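Conserved hypothetical protein, putative anti-sigma factor (Parabacteroides distasonis, PDB 4M0N) probably acts as a membrane-bound anti-sigma factor of the FecR family that restrains its partner sigma factor, here as a fragment holding the FecR and C-terminal FecR regions. Local coordinates at residues Thr21-Asn26 against Thr47-Pro52; His42-Thr47 against Glu65-Phe70. The protein carries 1 engineered substitution. All blocks are in the same frame, centred on the assembly; numbering follows the deposited sequence.

Contact 1: residues Thr21-Asn26 against Thr47-Pro52; sequences TEISVN and TVMRYP
Thr21 and Tyr51 form one end of an antiparallel strand pair in which 21-24, an outermost strand of a mixed sheet in the FecR domain, runs beside 48-51. The short axes lie 4.8 Å apart. Backbone bonding alternates along the pair: Thr21 with Tyr51 and Ile23 with Met49 are hydrogen-bonded pairs, each with two N-H...O bonds, while Glu22 with Arg50 and Ser24 with Val48 are non-hydrogen-bonded pairs, where CA-H groups lean on carbonyl oxygens. Val25 N continues the pattern to Thr47 O at 2.9 Å, and a water donates to Val25 O and, weakly, to Thr47 O.

The side chains of Thr21, Ile23, Met49 and Tyr51 share a face, where Val33 touches Ile23, Met49 and Tyr51, and Leu43 touches Ile23 and Met49. Beta-branched Ile23 favours the extended strand, and the long, unbranched Met49 reaches into the layer; Ile23 CD1 and Met49 CE meet 4.2 Å apart. Tyr51 holds CG between its backbone N and carbonyl carbon (chi1 60°), and its ring receives Thr21 CG2 over one face in a CH-pi contact, 3.6 Å from CG2 to the ring centroid. Ile23 CD1 reaches the ring edge instead, at CE1.

Charge is kept to the other face. Glu22 and Arg50 lie side by side as a salt bridge, their flat groups 79° apart; Arg50 NH1 has a second acid in Glu63. Glu22 OE1 takes Arg50 NE at 2.8 Å, lying near the guanidinium plane while NE stands 45° out of the carboxylate plane.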
ATOM      1  N   THR A  21       3.631  -9.129  19.793  1.00 26.42           N
ATOM      2  CA  THR A  21       2.374  -9.568  19.267  1.00 26.56           C
ATOM      3  C   THR A  21       2.305  -9.268  17.798  1.00 22.95           C
ATOM      4  O   THR A  21       3.053  -8.444  17.251  1.00 24.23           O
ATOM      5  CB  THR A  21       1.153  -8.974  19.971  1.00 29.40           C
ATOM      6  OG1 THR A  21      -0.013  -9.745  19.613  1.00 35.58           O
ATOM      7  CG2 THR A  21       0.946  -7.530  19.587  1.00 27.99           C
ATOM      8  N   GLU A  22       1.360  -9.942  17.176  1.00 21.06           N
ATOM      9  CA  GLU A  22       1.220  -9.836  15.771  1.00 21.13           C
ATOM     10  C   GLU A  22      -0.239  -9.785  15.419  1.00 23.03           C
ATOM     11  O   GLU A  22      -1.056 -10.592  15.918  1.00 26.94           O
ATOM     12  CB  GLU A  22       1.871 -11.064  15.148  1.00 22.33           C
ATOM     13  CG  GLU A  22       1.929 -11.023  13.662  1.00 22.87           C
ATOM     14  CD  GLU A  22       2.804 -12.140  13.098  1.00 24.33           C
ATOM     15  OE1 GLU A  22       3.987 -12.282  13.478  1.00 27.54           O
ATOM     16  OE2 GLU A  22       2.294 -12.838  12.226  1.00 29.98           O
ATOM     17  N   ILE A  23      -0.576  -8.841  14.560  1.00 22.67           N
ATOM     18  CA  ILE A  23      -1.912  -8.781  14.037  1.00 24.85           C
ATOM     19  C   ILE A  23      -1.879  -8.874  12.547  1.00 25.33           C
ATOM     20  O   ILE A  23      -0.923  -8.435  11.890  1.00 22.98           O
ATOM     21  CB  ILE A  23      -2.644  -7.508  14.477  1.00 34.70           C
ATOM     22  CG1 ILE A  23      -1.918  -6.254  14.022  1.00 36.87           C
ATOM     23  CG2 ILE A  23      -2.763  -7.494  15.987  1.00 39.67           C
ATOM     24  CD1 ILE A  23      -2.565  -4.989  14.551  1.00 49.24           C
ATOM     25  N   SER A  24      -2.937  -9.460  12.021  1.00 23.86           N
ATOM     26  CA  SER A  24      -3.085  -9.596  10.611  1.00 24.23           C
ATOM     27  C   SER A  24      -4.494  -9.195  10.265  1.00 26.43           C
ATOM     28  O   SER A  24      -5.402  -9.218  11.124  1.00 27.32           O
ATOM     29  CB  SER A  24      -2.780 -11.026  10.202  1.00 29.84           C
ATOM     30  OG  SER A  24      -3.826 -11.873  10.514  1.00 36.84           O
ATOM     31  N   VAL A  25      -4.663  -8.826   9.008  1.00 19.71           N
ATOM     32  CA  VAL A  25      -5.913  -8.325   8.481  1.00 19.23           C
ATOM     33  C   VAL A  25      -6.279  -9.174   7.293  1.00 18.35           C
ATOM     34  O   VAL A  25      -5.482  -9.352   6.366  1.00 17.15           O
ATOM     35  CB  VAL A  25      -5.768  -6.859   8.040  1.00 20.57           C
ATOM     36  CG1 VAL A  25      -7.112  -6.285   7.656  1.00 19.02           C
ATOM     37  CG2 VAL A  25      -5.143  -6.033   9.170  1.00 21.90           C
ATOM     38  N   ASN A  26      -7.469  -9.728   7.323  1.00 19.14           N
ATOM     39  CA  ASN A  26      -7.939 -10.525   6.212  1.00 21.86           C
ATOM     40  C   ASN A  26      -8.221  -9.684   4.997  1.00 18.76           C
ATOM     41  O   ASN A  26      -8.440  -8.454   5.082  1.00 17.95           O
ATOM     42  CB  ASN A  26      -9.235 -11.226   6.593  1.00 26.60           C
ATOM     43  CG  ASN A  26      -9.043 -12.258   7.678  1.00 30.02           C
ATOM     44  OD1 ASN A  26      -8.012 -12.909   7.751  1.00 33.89           O
ATOM     45  ND2 ASN A  26     -10.042 -12.407   8.520  1.00 35.02           N
ATOM     46  N   THR A  47      -2.589  -7.443   5.380  1.00 14.83           N
ATOM     47  CA  THR A  47      -1.385  -6.966   6.059  1.00 13.99           C
ATOM     48  C   THR A  47      -1.127  -7.646   7.373  1.00 15.32           C
ATOM     49  O   THR A  47      -2.056  -7.996   8.095  1.00 17.21           O
ATOM     50  CB  THR A  47      -1.530  -5.470   6.298  1.00 14.03           C
ATOM     51  OG1 THR A  47      -1.757  -4.854   5.033  1.00 13.84           O
ATOM     52  CG2 THR A  47      -0.345  -4.879   6.987  1.00 14.85           C
ATOM     53  N   VAL A  48       0.158  -7.784   7.679  1.00 15.14           N
ATOM     54  CA  VAL A  48       0.634  -8.294   8.964  0.50 15.57           C
ATOM     55  C   VAL A  48       1.570  -7.289   9.577  1.00 16.07           C
ATOM     56  O   VAL A  48       2.421  -6.724   8.859  1.00 14.78           O
ATOM     57  CB  VAL A  48       1.453  -9.577   8.810  0.50 16.25           C
ATOM     58  CG1 VAL A  48       1.738 -10.172  10.186  0.50 15.53           C
ATOM     59  CG2 VAL A  48       0.752 -10.560   7.907  0.50 17.79           C
ATOM     60  N   MET A  49       1.410  -7.061  10.881  1.00 15.71           N
ATOM     61  CA  MET A  49       2.300  -6.224  11.635  1.00 15.87           C
ATOM     62  C   MET A  49       2.648  -6.880  12.985  1.00 16.50           C
ATOM     63  O   MET A  49       1.777  -7.435  13.677  1.00 17.36           O
ATOM     64  CB  MET A  49       1.729  -4.802  11.823  1.00 16.44           C
ATOM     65  CG  MET A  49       2.645  -3.901  12.639  1.00 17.15           C
ATOM     66  SD  MET A  49       2.073  -2.195  12.766  1.00 20.00           S
ATOM     67  CE  MET A  49       0.667  -2.371  13.837  1.00 18.81           C
ATOM     68  N   ARG A  50       3.925  -6.782  13.343  1.00 16.63           N
ATOM     69  CA  ARG A  50       4.494  -7.349  14.562  1.00 20.39           C
ATOM     70  C   ARG A  50       5.057  -6.192  15.363  1.00 21.48           C
ATOM     71  O   ARG A  50       5.799  -5.358  14.824  1.00 20.37           O
ATOM     72  CB  ARG A  50       5.622  -8.309  14.104  1.00 25.16           C
ATOM     73  CG  ARG A  50       6.075  -9.455  14.949  1.00 37.13           C
ATOM     74  CD  ARG A  50       7.070 -10.264  14.088  1.00 30.00           C
ATOM     75  NE  ARG A  50       6.360 -10.915  12.979  1.00 26.60           N
ATOM     76  CZ  ARG A  50       6.494 -10.701  11.668  1.00 30.67           C
ATOM     77  NH1 ARG A  50       7.364  -9.836  11.161  1.00 27.15           N
ATOM     78  NH2 ARG A  50       5.710 -11.392  10.841  1.00 30.40           N
ATOM     79  N   TYR A  51       4.684  -6.111  16.639  1.00 20.21           N
ATOM     80  CA  TYR A  51       5.119  -5.017  17.510  1.00 21.99           C
ATOM     81  C   TYR A  51       5.178  -5.544  18.926  1.00 24.57           C
ATOM     82  O   TYR A  51       4.527  -6.559  19.236  1.00 23.62           O
ATOM     83  CB  TYR A  51       4.174  -3.815  17.398  1.00 22.68           C
ATOM     84  CG  TYR A  51       2.720  -4.096  17.784  1.00 25.03           C
ATOM     85  CD1 TYR A  51       1.824  -4.565  16.848  1.00 24.77           C
ATOM     86  CD2 TYR A  51       2.247  -3.825  19.065  1.00 28.73           C
ATOM     87  CE1 TYR A  51       0.503  -4.817  17.164  1.00 28.80           C
ATOM     88  CE2 TYR A  51       0.912  -4.063  19.396  1.00 33.68           C
ATOM     89  CZ  TYR A  51       0.044  -4.548  18.426  1.00 33.60           C
ATOM     90  OH  TYR A  51      -1.287  -4.810  18.693  1.00 36.54           O
ATOM     91  N   PRO A  52       5.972  -4.881  19.779  1.00 25.60           N
ATOM     92  CA  PRO A  52       6.124  -5.270  21.173  1.00 27.14           C
ATOM     93  C   PRO A  52       5.006  -4.647  22.027  1.00 27.79           C
ATOM     94  O   PRO A  52       4.539  -3.554  21.739  1.00 25.41           O
ATOM     95  CB  PRO A  52       7.491  -4.703  21.519  1.00 27.23           C
ATOM     96  CG  PRO A  52       7.569  -3.436  20.751  1.00 26.97           C
ATOM     97  CD  PRO A  52       6.719  -3.630  19.500  1.00 25.81           C
TER
HETATM   98  O   HOH W   1      -3.209 -10.830   6.407  1.00 23.09           O

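Contact 2: residues His42-Thr47 against Glu65-Phe70; sequences HLNAGT and EGEAFF. With MG (magnesium ion), chain B.
Asn44 sets CG anti to its backbone N (chi1 -158°), as does Glu67 (chi1 177°), and the two side chains lie side by side, pointing the same way. Asn44 ND2 gives a hydrogen bond to Glu67 OE1 at 2.9 Å; the oxygen lies in the amide plane, but ND2 approaches from above the carboxylate plane. Asn97 ND2 bonds OE2, giving both oxygens of this buried acid an amide partner.

The backbones pair antiparallel, strand 40-43 against 67-72, in the second sheet of the FecR domain. His42 and Phe69 are its hydrogen-bonded pair, and a water joins His42 ND1 to Phe69 O. Beyond Leu43 the chain makes a type II turn, Asn44 to Thr47, with Gly46 at a conformation that favours glycine.

Thr47 OG1 accepts Glu67 N at 2.9 Å and lies 2.8 Å from Asn44 O. Gly66 suits the place facing OG1, where a CB would clash, and its backbone angles also call for glycine. At the turn, Gly46 O binds magnesium at 2.1 Å and five waters complete the octahedral shell; Glu65 reaches the metal through two of them, one donating to OE1, the other to OE2, which also accepts Gln102 N.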
ATOM      1  N   HIS A  42      -3.248   2.306  10.907  1.00 15.43           N
ATOM      2  CA  HIS A  42      -4.358   1.722  10.134  1.00 16.53           C
ATOM      3  C   HIS A  42      -3.761   0.685   9.204  1.00 15.30           C
ATOM      4  O   HIS A  42      -2.826   1.000   8.444  1.00 15.57           O
ATOM      5  CB  HIS A  42      -5.006   2.771   9.274  1.00 20.20           C
ATOM      6  CG  HIS A  42      -5.824   3.769  10.018  1.00 28.80           C
ATOM      7  ND1 HIS A  42      -5.266   4.803  10.739  1.00 34.61           N
ATOM      8  CD2 HIS A  42      -7.164   3.939  10.085  1.00 31.69           C
ATOM      9  CE1 HIS A  42      -6.231   5.545  11.258  1.00 32.02           C
ATOM     10  NE2 HIS A  42      -7.391   5.051  10.865  1.00 33.88           N
ATOM     11  N   LEU A  43      -4.291  -0.547   9.258  1.00 14.36           N
ATOM     12  CA  LEU A  43      -3.767  -1.653   8.469  0.50 15.15           C
ATOM     13  C   LEU A  43      -4.760  -2.030   7.394  1.00 15.26           C
ATOM     14  O   LEU A  43      -5.932  -2.254   7.682  1.00 16.85           O
ATOM     15  CB  LEU A  43      -3.508  -2.858   9.359  0.50 16.31           C
ATOM     16  CG  LEU A  43      -2.417  -2.685  10.399  0.50 16.26           C
ATOM     17  CD1 LEU A  43      -2.967  -2.086  11.678  0.50 16.83           C
ATOM     18  CD2 LEU A  43      -1.817  -4.059  10.647  0.50 16.24           C
ATOM     19  N   ASN A  44      -4.289  -2.101   6.149  1.00 12.86           N
ATOM     20  CA  ASN A  44      -5.139  -2.438   5.015  1.00 14.61           C
ATOM     21  C   ASN A  44      -5.242  -3.957   4.896  1.00 14.15           C
ATOM     22  O   ASN A  44      -4.478  -4.698   5.515  1.00 15.00           O
ATOM     23  CB  ASN A  44      -4.580  -1.829   3.754  1.00 13.18           C
ATOM     24  CG  ASN A  44      -5.627  -1.669   2.655  1.00 15.05           C
ATOM     25  OD1 ASN A  44      -6.818  -1.980   2.865  1.00 16.37           O
ATOM     26  ND2 ASN A  44      -5.195  -1.188   1.493  1.00 16.25           N
ATOM     27  N   ALA A  45      -6.209  -4.396   4.108  1.00 14.20           N
ATOM     28  CA  ALA A  45      -6.469  -5.789   3.820  1.00 14.83           C
ATOM     29  C   ALA A  45      -5.200  -6.539   3.446  1.00 15.01           C
ATOM     30  O   ALA A  45      -4.424  -6.080   2.605  1.00 14.31           O
ATOM     31  CB  ALA A  45      -7.450  -5.867   2.628  1.00 15.89           C
ATOM     32  N   GLY A  46      -4.969  -7.680   4.088  1.00 15.99           N
ATOM     33  CA  GLY A  46      -3.857  -8.540   3.672  1.00 16.02           C
ATOM     34  C   GLY A  46      -2.548  -8.294   4.367  1.00 15.86           C
ATOM     35  O   GLY A  46      -1.493  -8.831   3.955  1.00 16.19           O
ATOM     36  N   THR A  47      -2.589  -7.443   5.380  1.00 14.83           N
ATOM     37  CA  THR A  47      -1.385  -6.966   6.059  1.00 13.99           C
ATOM     38  C   THR A  47      -1.127  -7.646   7.373  1.00 15.32           C
ATOM     39  O   THR A  47      -2.056  -7.996   8.095  1.00 17.21           O
ATOM     40  CB  THR A  47      -1.530  -5.470   6.298  1.00 14.03           C
ATOM     41  OG1 THR A  47      -1.757  -4.854   5.033  1.00 13.84           O
ATOM     42  CG2 THR A  47      -0.345  -4.879   6.987  1.00 14.85           C
ATOM     43  N   GLU A  65       4.497  -6.267   6.830  1.00 13.77           N
ATOM     44  CA  GLU A  65       4.380  -6.680   5.459  1.00 15.12           C
ATOM     45  C   GLU A  65       2.937  -6.493   5.033  1.00 14.87           C
ATOM     46  O   GLU A  65       2.002  -6.965   5.719  1.00 16.15           O
ATOM     47  CB  GLU A  65       4.835  -8.139   5.323  1.00 15.43           C
ATOM     48  CG  GLU A  65       4.797  -8.687   3.918  1.00 15.94           C
ATOM     49  CD  GLU A  65       3.427  -9.204   3.555  1.00 18.51           C
ATOM     50  OE1 GLU A  65       2.869 -10.071   4.300  1.00 19.12           O
ATOM     51  OE2 GLU A  65       2.913  -8.766   2.530  1.00 16.65           O
ATOM     52  N   GLY A  66       2.740  -5.738   3.953  1.00 14.13           N
ATOM     53  CA  GLY A  66       1.406  -5.317   3.511  1.00 12.46           C
ATOM     54  C   GLY A  66       1.376  -3.815   3.425  1.00 12.68           C
ATOM     55  O   GLY A  66       2.400  -3.195   3.126  1.00 13.68           O
ATOM     56  N   GLU A  67       0.235  -3.214   3.755  1.00 12.76           N
ATOM     57  CA  GLU A  67       0.082  -1.763   3.684  1.00 12.13           C
ATOM     58  C   GLU A  67      -0.495  -1.211   4.948  1.00 13.14           C
ATOM     59  O   GLU A  67      -1.481  -1.746   5.476  1.00 13.45           O
ATOM     60  CB  GLU A  67      -0.801  -1.385   2.479  1.00 12.30           C
ATOM     61  CG  GLU A  67      -1.042   0.135   2.439  1.00 14.11           C
ATOM     62  CD  GLU A  67      -1.746   0.570   1.181  1.00 15.57           C
ATOM     63  OE1 GLU A  67      -2.627  -0.187   0.647  1.00 16.54           O
ATOM     64  OE2 GLU A  67      -1.409   1.675   0.674  1.00 15.55           O
ATOM     65  N   ALA A  68       0.145  -0.164   5.487  1.00 13.78           N
ATOM     66  CA  ALA A  68      -0.338   0.478   6.697  1.00 12.78           C
ATOM     67  C   ALA A  68      -0.055   1.955   6.639  1.00 12.28           C
ATOM     68  O   ALA A  68       0.942   2.381   6.061  1.00 12.84           O
ATOM     69  CB  ALA A  68       0.352  -0.121   7.920  1.00 13.11           C
ATOM     70  N   PHE A  69      -0.949   2.709   7.267  1.00 13.19           N
ATOM     71  CA  PHE A  69      -0.771   4.154   7.449  1.00 13.53           C
ATOM     72  C   PHE A  69      -0.446   4.362   8.923  1.00 14.31           C
ATOM     73  O   PHE A  69      -1.240   3.983   9.811  1.00 16.14           O
ATOM     74  CB  PHE A  69      -2.032   4.893   7.060  1.00 15.23           C
ATOM     75  CG  PHE A  69      -1.897   6.374   7.190  1.00 15.02           C
ATOM     76  CD1 PHE A  69      -1.099   7.069   6.305  1.00 18.03           C
ATOM     77  CD2 PHE A  69      -2.496   7.028   8.221  1.00 17.86           C
ATOM     78  CE1 PHE A  69      -0.933   8.447   6.434  1.00 19.84           C
ATOM     79  CE2 PHE A  69      -2.336   8.406   8.357  1.00 19.43           C
ATOM     80  CZ  PHE A  69      -1.559   9.092   7.474  1.00 17.70           C
ATOM     81  N   PHE A  70       0.687   5.009   9.166  1.00 13.70           N
ATOM     82  CA  PHE A  70       1.186   5.327  10.482  1.00 14.52           C
ATOM     83  C   PHE A  70       1.045   6.817  10.800  1.00 14.68           C
ATOM     84  O   PHE A  70       1.453   7.660  10.002  1.00 16.87           O
ATOM     85  CB  PHE A  70       2.668   4.978  10.541  1.00 15.31           C
ATOM     86  CG  PHE A  70       2.946   3.531  10.361  1.00 14.29           C
ATOM     87  CD1 PHE A  70       3.025   2.999   9.092  1.00 14.15           C
ATOM     88  CD2 PHE A  70       3.131   2.710  11.461  1.00 15.16           C
ATOM     89  CE1 PHE A  70       3.251   1.652   8.925  1.00 16.60           C
ATOM     90  CE2 PHE A  70       3.352   1.368  11.315  1.00 15.72           C
ATOM     91  CZ  PHE A  70       3.407   0.838  10.034  1.00 16.61           C
TER
HETATM   92 MG    MG B 401      -0.925 -10.468   2.823  1.00 15.30          MG
HETATM   93  O   HOH W   2      -2.959   5.928  11.378  1.00 33.92           O
HETATM   94  O   HOH W   3       0.295 -10.938   4.345  1.00 16.18           O
HETATM   95  O   HOH W   4       0.563  -9.564   1.769  1.00 17.15           O
HETATM   96  O   HOH W   5      -2.522 -11.608   3.713  1.00 18.76           O
HETATM   97  O   HOH W   6      -0.433 -12.292   1.741  1.00 15.72           O
HETATM   98  O   HOH W   7      -2.212  -9.997   1.307  1.00 17.63           O

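Contacts 1 and 2 lie with centres about 9 Å apart and share Thr47, the residue where the turn after strand 40-43 passes into strand 48-51. The chain thereby leaves the sheet of contact 2 and enters that of contact 1, while the corner at Gly66 carries it back from strand 60-65 to 67-72. Backbone bonds probably join the two: Val48 N lies 2.8 Å from Glu65 O, and Val25 O 2.9 Å from Gly46 N. Val25 CG2 also packs against Leu43 CB at 3.6 Å, between the sheets. The magnesium bound by Gly46 O sits at this junction, with the side chain of Val48 about 5 Å away.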